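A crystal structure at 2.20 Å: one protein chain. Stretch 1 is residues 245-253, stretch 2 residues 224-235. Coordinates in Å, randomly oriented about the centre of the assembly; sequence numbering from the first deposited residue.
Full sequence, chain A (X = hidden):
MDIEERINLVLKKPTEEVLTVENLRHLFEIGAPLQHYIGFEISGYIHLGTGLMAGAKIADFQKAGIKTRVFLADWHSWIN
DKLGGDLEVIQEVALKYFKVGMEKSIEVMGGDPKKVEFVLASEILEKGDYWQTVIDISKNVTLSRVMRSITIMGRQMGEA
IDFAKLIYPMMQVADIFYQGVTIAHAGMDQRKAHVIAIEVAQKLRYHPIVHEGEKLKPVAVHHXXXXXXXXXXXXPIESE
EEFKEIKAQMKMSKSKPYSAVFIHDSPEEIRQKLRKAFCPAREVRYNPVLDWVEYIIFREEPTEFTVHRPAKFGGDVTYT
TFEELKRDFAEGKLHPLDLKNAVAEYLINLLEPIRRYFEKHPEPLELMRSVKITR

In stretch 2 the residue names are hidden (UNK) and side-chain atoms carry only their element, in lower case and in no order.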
ATOM      1  N   GLU A 245       6.621 -28.314  10.691  1.00 46.15           N
ATOM      2  CA  GLU A 245       7.367 -27.154  11.170  1.00 48.89           C
ATOM      3  C   GLU A 245       8.837 -27.180  10.720  1.00 48.18           C
ATOM      4  O   GLU A 245       9.354 -26.201  10.173  1.00 39.45           O
ATOM      5  CB  GLU A 245       7.290 -27.117  12.699  1.00 58.29           C
ATOM      6  CG  GLU A 245       8.152 -26.071  13.377  1.00 72.62           C
ATOM      7  CD  GLU A 245       8.474 -26.448  14.819  1.00 83.92           C
ATOM      8  OE1 GLU A 245       7.525 -26.717  15.592  1.00 87.05           O
ATOM      9  OE2 GLU A 245       9.673 -26.477  15.177  1.00 84.56           O
ATOM     10  N   ILE A 246       9.508 -28.304  10.954  1.00 42.61           N
ATOM     11  CA  ILE A 246      10.908 -28.433  10.576  1.00 42.11           C
ATOM     12  C   ILE A 246      11.089 -28.414   9.058  1.00 42.12           C
ATOM     13  O   ILE A 246      12.042 -27.807   8.552  1.00 35.84           O
ATOM     14  CB  ILE A 246      11.528 -29.727  11.172  1.00 44.19           C
ATOM     15  CG1 ILE A 246      11.646 -29.584  12.698  1.00 44.06           C
ATOM     16  CG2 ILE A 246      12.886 -30.004  10.544  1.00 39.10           C
ATOM     17  CD1 ILE A 246      12.238 -30.790  13.398  1.00 37.03           C
ATOM     18  N   LYS A 247      10.185 -29.073   8.331  1.00 36.54           N
ATOM     19  CA  LYS A 247      10.283 -29.087   6.874  1.00 38.01           C
ATOM     20  C   LYS A 247      10.215 -27.663   6.327  1.00 34.61           C
ATOM     21  O   LYS A 247      10.967 -27.305   5.415  1.00 30.56           O
ATOM     22  CB  LYS A 247       9.181 -29.955   6.253  1.00 35.14           C
ATOM     23  CG  LYS A 247       9.451 -31.455   6.384  1.00 38.94           C
ATOM     24  CD  LYS A 247       8.608 -32.289   5.420  1.00 48.32           C
ATOM     25  CE  LYS A 247       7.131 -32.247   5.767  1.00 56.82           C
ATOM     26  NZ  LYS A 247       6.305 -33.014   4.789  1.00 61.89           N
ATOM     27  N   ALA A 248       9.334 -26.846   6.898  1.00 29.95           N
ATOM     28  CA  ALA A 248       9.196 -25.458   6.468  1.00 30.62           C
ATOM     29  C   ALA A 248      10.507 -24.714   6.692  1.00 33.32           C
ATOM     30  O   ALA A 248      10.904 -23.866   5.894  1.00 37.40           O
ATOM     31  CB  ALA A 248       8.072 -24.775   7.243  1.00 31.33           C
ATOM     32  N   GLN A 249      11.183 -25.040   7.787  1.00 35.63           N
ATOM     33  CA  GLN A 249      12.454 -24.408   8.122  1.00 37.36           C
ATOM     34  C   GLN A 249      13.620 -24.939   7.293  1.00 36.29           C
ATOM     35  O   GLN A 249      14.564 -24.203   6.985  1.00 34.05           O
ATOM     36  CB  GLN A 249      12.769 -24.630   9.601  1.00 42.20           C
ATOM     37  CG  GLN A 249      11.810 -23.942  10.561  1.00 56.00           C
ATOM     38  CD  GLN A 249      11.922 -24.490  11.973  1.00 61.87           C
ATOM     39  OE1 GLN A 249      13.023 -24.683  12.490  1.00 68.05           O
ATOM     40  NE2 GLN A 249      10.779 -24.740  12.605  1.00 63.35           N
ATOM     41  N   MET A 250      13.545 -26.217   6.935  1.00 30.24           N
ATOM     42  CA  MET A 250      14.611 -26.874   6.192  1.00 34.61           C
ATOM     43  C   MET A 250      14.552 -26.772   4.664  1.00 35.73           C
ATOM     44  O   MET A 250      15.474 -27.235   3.980  1.00 29.38           O
ATOM     45  CB  MET A 250      14.678 -28.347   6.612  1.00 37.40           C
ATOM     46  CG  MET A 250      14.961 -28.549   8.105  1.00 39.04           C
ATOM     47  SD  MET A 250      16.580 -27.911   8.595  1.00 41.26           S
ATOM     48  CE  MET A 250      16.176 -26.231   9.091  1.00 36.24           C
ATOM     49  N   LYS A 251      13.493 -26.164   4.126  1.00 33.36           N
ATOM     50  CA  LYS A 251      13.372 -26.031   2.672  1.00 33.78           C
ATOM     51  C   LYS A 251      14.622 -25.337   2.108  1.00 33.72           C
ATOM     52  O   LYS A 251      15.155 -24.401   2.707  1.00 31.21           O
ATOM     53  CB  LYS A 251      12.103 -25.251   2.301  1.00 31.11           C
ATOM     54  CG  LYS A 251      12.068 -23.805   2.759  1.00 29.15           C
ATOM     55  CD  LYS A 251      10.676 -23.222   2.556  1.00 32.16           C
ATOM     56  CE  LYS A 251      10.616 -21.751   2.927  1.00 32.58           C
ATOM     57  NZ  LYS A 251       9.204 -21.273   3.007  1.00 38.82           N
ATOM     58  N   MET A 252      15.082 -25.817   0.956  1.00 30.46           N
ATOM     59  CA  MET A 252      16.282 -25.296   0.314  1.00 25.02           C
ATOM     60  C   MET A 252      16.403 -23.778   0.165  1.00 30.28           C
ATOM     61  O   MET A 252      17.518 -23.249   0.168  1.00 30.21           O
ATOM     62  CB  MET A 252      16.463 -25.970  -1.043  1.00 26.59           C
ATOM     63  CG  MET A 252      17.741 -25.575  -1.766  1.00 30.42           C
ATOM     64  SD  MET A 252      18.481 -26.992  -2.612  1.00 33.54           S
ATOM     65  CE  MET A 252      17.102 -27.471  -3.675  1.00 22.62           C
ATOM     66  N   SER A 253      15.287 -23.068   0.024  1.00 29.18           N
ATOM     67  CA  SER A 253      15.359 -21.607  -0.103  1.00 34.87           C
ATOM     68  C   SER A 253      15.930 -20.943   1.148  1.00 32.78           C
ATOM     69  O   SER A 253      16.352 -19.791   1.110  1.00 33.61           O
ATOM     70  CB  SER A 253      13.981 -21.007  -0.400  1.00 29.75           C
ATOM     71  OG  SER A 253      13.694 -21.089  -1.781  1.00 42.10           O
ATOM     72  N   UNK A 224       5.674 -28.880  -4.890  1.00 16.72           N
ATOM     73  CA  UNK A 224       6.412 -29.337  -3.724  1.00 19.92           C
ATOM     74  C   UNK A 224       7.695 -28.529  -3.503  1.00 21.86           C
ATOM     75  O   UNK A 224       8.381 -28.148  -4.459  1.00 16.61           O
ATOM     76  n   UNK A 224       7.105 -31.743  -1.595  1.00 21.20           N
ATOM     77  c   UNK A 224       8.076 -32.258  -0.861  1.00 19.51           C
ATOM     78  c   UNK A 224       6.747 -30.822  -3.919  1.00 19.05           C
ATOM     79  n   UNK A 224       9.184 -32.266  -1.583  1.00 22.98           N
ATOM     80  c   UNK A 224       7.600 -31.407  -2.837  1.00 23.03           C
ATOM     81  c   UNK A 224       8.914 -31.736  -2.821  1.00 21.64           C
ATOM     82  N   UNK A 225       8.008 -28.258  -2.239  1.00 17.64           N
ATOM     83  CA  UNK A 225       9.229 -27.530  -1.909  1.00 19.16           C
ATOM     84  C   UNK A 225      10.338 -28.535  -1.579  1.00 19.24           C
ATOM     85  O   UNK A 225      10.254 -29.251  -0.586  1.00 20.71           O
ATOM     86  c   UNK A 225       7.888 -25.555  -0.823  1.00 21.17           C
ATOM     87  c   UNK A 225       8.201 -24.595  -1.974  1.00 17.37           C
ATOM     88  c   UNK A 225       7.792 -24.793   0.503  1.00 22.10           C
ATOM     89  c   UNK A 225       8.990 -26.613  -0.709  1.00 20.55           C
ATOM     90  N   UNK A 226      11.369 -28.612  -2.414  1.00 20.64           N
ATOM     91  CA  UNK A 226      12.462 -29.540  -2.135  1.00 21.75           C
ATOM     92  C   UNK A 226      13.198 -29.111  -0.860  1.00 22.56           C
ATOM     93  O   UNK A 226      13.448 -27.926  -0.641  1.00 24.38           O
ATOM     94  c   UNK A 226      12.994 -30.169  -4.646  1.00 21.13           C
ATOM     95  c   UNK A 226      13.456 -29.584  -3.305  1.00 21.91           C
ATOM     96  c   UNK A 226      12.591 -31.630  -4.474  1.00 22.83           C
ATOM     97  c   UNK A 226      14.136 -30.052  -5.656  1.00 23.08           C
ATOM     98  N   UNK A 227      13.542 -30.085  -0.028  1.00 25.70           N
ATOM     99  CA  UNK A 227      14.263 -29.828   1.215  1.00 23.84           C
ATOM    100  C   UNK A 227      15.736 -29.554   0.970  1.00 26.18           C
ATOM    101  O   UNK A 227      16.307 -30.014  -0.021  1.00 22.38           O
ATOM    102  c   UNK A 227      12.322 -30.234   3.625  1.00 22.60           C
ATOM    103  c   UNK A 227      14.165 -31.039   2.144  1.00 22.25           C
ATOM    104  c   UNK A 227      12.790 -31.373   2.710  1.00 27.64           C
ATOM    105  c   UNK A 227      12.856 -32.697   3.458  1.00 27.98           C
ATOM    106  N   UNK A 228      16.344 -28.786   1.870  1.00 24.92           N
ATOM    107  CA  UNK A 228      17.767 -28.533   1.770  1.00 23.39           C
ATOM    108  C   UNK A 228      18.421 -29.846   2.196  1.00 21.03           C
ATOM    109  O   UNK A 228      17.760 -30.689   2.794  1.00 19.84           O
ATOM    110  N   UNK A 229      19.707 -30.028   1.913  1.00 23.29           N
ATOM    111  CA  UNK A 229      20.389 -31.274   2.255  1.00 24.30           C
ATOM    112  C   UNK A 229      20.925 -31.366   3.684  1.00 27.92           C
ATOM    113  O   UNK A 229      21.389 -32.425   4.100  1.00 26.77           O
ATOM    114  c   UNK A 229      20.247 -32.844  -0.394  1.00 18.51           C
ATOM    115  c   UNK A 229      22.331 -31.643  -1.106  1.00 19.96           C
ATOM    116  c   UNK A 229      21.110 -31.607  -0.198  1.00 25.91           C
ATOM    117  c   UNK A 229      21.536 -31.510   1.271  1.00 19.79           C
ATOM    118  N   UNK A 230      20.843 -30.269   4.436  1.00 28.82           N
ATOM    119  CA  UNK A 230      21.355 -30.236   5.807  1.00 30.24           C
ATOM    120  C   UNK A 230      20.556 -31.074   6.807  1.00 32.68           C
ATOM    121  O   UNK A 230      19.355 -31.290   6.632  1.00 30.49           O
ATOM    122  n   UNK A 230      17.972 -27.549   5.623  1.00 26.39           N
ATOM    123  c   UNK A 230      20.080 -28.138   6.664  1.00 30.05           C
ATOM    124  o   UNK A 230      19.834 -27.486   4.359  1.00 30.64           O
ATOM    125  c   UNK A 230      19.279 -27.703   5.444  1.00 32.29           C
ATOM    126  c   UNK A 230      21.431 -28.785   6.311  1.00 28.08           C
ATOM    127  N   UNK A 231      21.225 -31.545   7.861  1.00 35.69           N
ATOM    128  CA  UNK A 231      20.536 -32.335   8.872  1.00 41.21           C
ATOM    129  C   UNK A 231      19.640 -31.402   9.675  1.00 37.14           C
ATOM    130  O   UNK A 231      19.955 -30.224   9.846  1.00 40.86           O
ATOM    131  c   UNK A 231      22.449 -32.660  12.123  1.00 70.91           C
ATOM    132  c   UNK A 231      21.528 -33.048   9.802  1.00 46.88           C
ATOM    133  c   UNK A 231      22.356 -32.139  10.692  1.00 61.87           C
ATOM    134  o   UNK A 231      22.225 -31.861  13.060  1.00 77.82           O
ATOM    135  o   UNK A 231      22.748 -33.862  12.313  1.00 65.84           O
ATOM    136  N   UNK A 232      18.507 -31.916  10.175  1.00 36.56           N
ATOM    137  CA  UNK A 232      17.542 -31.140  10.963  1.00 39.23           C
ATOM    138  C   UNK A 232      18.150 -30.551  12.234  1.00 43.66           C
ATOM    139  O   UNK A 232      19.140 -31.063  12.752  1.00 42.26           O
ATOM    140  c   UNK A 232      18.104 -33.329  10.105  1.00 35.85           C
ATOM    141  c   UNK A 232      16.455 -32.160  11.291  1.00 39.98           C
ATOM    142  c   UNK A 232      16.625 -33.225  10.240  1.00 40.48           C
ATOM    143  N   UNK A 233      17.546 -29.473  12.757  1.00 46.18           N
ATOM    144  CA  UNK A 233      18.024 -28.812  13.976  1.00 49.95           C
ATOM    145  C   UNK A 233      17.818 -29.717  15.186  1.00 52.16           C
ATOM    146  O   UNK A 233      18.436 -29.535  16.234  1.00 52.71           O
ATOM    147  c   UNK A 233      16.272 -28.881  12.306  1.00 44.98           C
ATOM    148  c   UNK A 233      17.152 -27.562  14.048  1.00 44.34           C
ATOM    149  c   UNK A 233      15.839 -28.076  13.524  1.00 51.00           C
ATOM    150  N   UNK A 234      16.940 -30.700  15.020  1.00 53.37           N
ATOM    151  CA  UNK A 234      16.616 -31.644  16.078  1.00 54.47           C
ATOM    152  C   UNK A 234      16.381 -33.040  15.499  1.00 57.06           C
ATOM    153  O   UNK A 234      15.867 -33.183  14.385  1.00 52.75           O
ATOM    154  c   UNK A 234      15.361 -31.168  16.808  1.00 55.25           C
ATOM    155  n   UNK A 234      11.455 -32.286  19.668  1.00 71.88           N
ATOM    156  c   UNK A 234      13.380 -31.716  18.218  1.00 64.35           C
ATOM    157  c   UNK A 234      14.680 -32.233  17.638  1.00 63.61           C
ATOM    158  c   UNK A 234      12.663 -32.807  18.983  1.00 65.43           C
ATOM    159  N   UNK A 235      16.755 -34.068  16.256  1.00 52.87           N
ATOM    160  CA  UNK A 235      16.567 -35.438  15.801  1.00 53.78           C
ATOM    161  C   UNK A 235      16.593 -36.408  16.977  1.00 54.69           C
ATOM    162  O   UNK A 235      17.423 -36.279  17.875  1.00 57.81           O
ATOM    163  c   UNK A 235      17.652 -35.802  14.785  1.00 52.26           C
ATOM    164  c   UNK A 235      16.644 -37.249  12.849  1.00 48.24           C
ATOM    165  c   UNK A 235      15.342 -36.873  10.863  1.00 47.93           C
ATOM    166  n   UNK A 235      17.325 -39.274  13.538  1.00 52.53           N
ATOM    167  c   UNK A 235      15.341 -38.254  10.594  1.00 46.39           C
ATOM    168  c   UNK A 235      15.975 -39.146  11.422  1.00 48.21           C
ATOM    169  c   UNK A 235      15.988 -36.361  11.986  1.00 46.89           C
ATOM    170  c   UNK A 235      16.624 -38.630  12.551  1.00 50.15           C
ATOM    171  c   UNK A 235      17.780 -38.341  14.441  1.00 54.43           C
ATOM    172  c   UNK A 235      17.390 -37.086  14.062  1.00 52.70           C
TER

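Position 224 carries one carbon and then a five-membered ring of three carbons and two nitrogens, an imidazole, so it is H224. Its ring makes no contact with stretch 1, and NE2 is hydrogen-bonded elsewhere in the structure.

Position 225 has four carbons, forked at the second; one tip lies beside the aliphatic part of K251. This is L225, its CD1 3.9 Å from K251 CD, a match of hydrocarbon with hydrocarbon.

Position 226 shows the same four-carbon fork. Its CB lies 4.2 Å from CE of M252, an apolar contact. It is L226, and its carbonyl contributes as well: M252 N donates to L226 O at 3.1 Å, almost linearly.

Position 227, again four carbons forked at the second, directs its CA-to-CB bond away from stretch 1, yet one branch returns to the end of the helix. As L227, it brings CD2 to 4.2 Å from M250 CB and 3.7 Å from K247 O.

Position 228 has no side-chain atoms and is G228. Its N donates to M250 O at 2.8 Å. An ideal CB here would be tight against M250 O, at 3.1 Å, so glycine suits the close approach of the backbones.

Position 229 has another four-carbon fork, free of stretch 1; its CA-to-CB bond points away from stretch 1. It is L229, a buried apolar residue.

Position 230 has three carbons, the third bearing one oxygen and one nitrogen, an amide. In Q230, NE2 donates to M250 O at 3.0 Å and, weakly, to M250 SD at 3.3 Å. A CB on G228 would clash with Q230 OE1, at 2.4 Å.

Position 231 has three carbons ending in two oxygens, a carboxylate; the CA-to-CB bond points away from stretch 1. It is E231, its charge at home in an exposed position.

At 232, three carbons close a ring onto the backbone N. P232 sets its CB 4.2 Å from I246 CG2, the ring offering carbon to that side chain.

Position 233 repeats that ring; its CA-to-CB bond points toward stretch 1. P233 places CD 4.0 Å from I246 CG2 and 3.8 Å from M250 SD, offering a compact apolar surface.

Position 234 is four carbons in a row ending in nitrogen, K234; its O lies 4.5 Å from I246 CD1, while NZ is hydrogen-bonded elsewhere in the structure.

Position 235 has one carbon followed by fused five- and six-membered rings that hold eight carbons and one nitrogen: W235, which owes nothing to stretch 1.

The contact centres on the helix end. K251 leaves helical geometry and forms a single bridge with L227, flanked by the bonds at M250 and M252. M250 O accepts from both G228 and Q230, while L225, L226, L227, P232 and P233 add apolar contacts beside these hydrogen bonds.

Stretch 2, residues 224-235: HLLLGLQEPPKW
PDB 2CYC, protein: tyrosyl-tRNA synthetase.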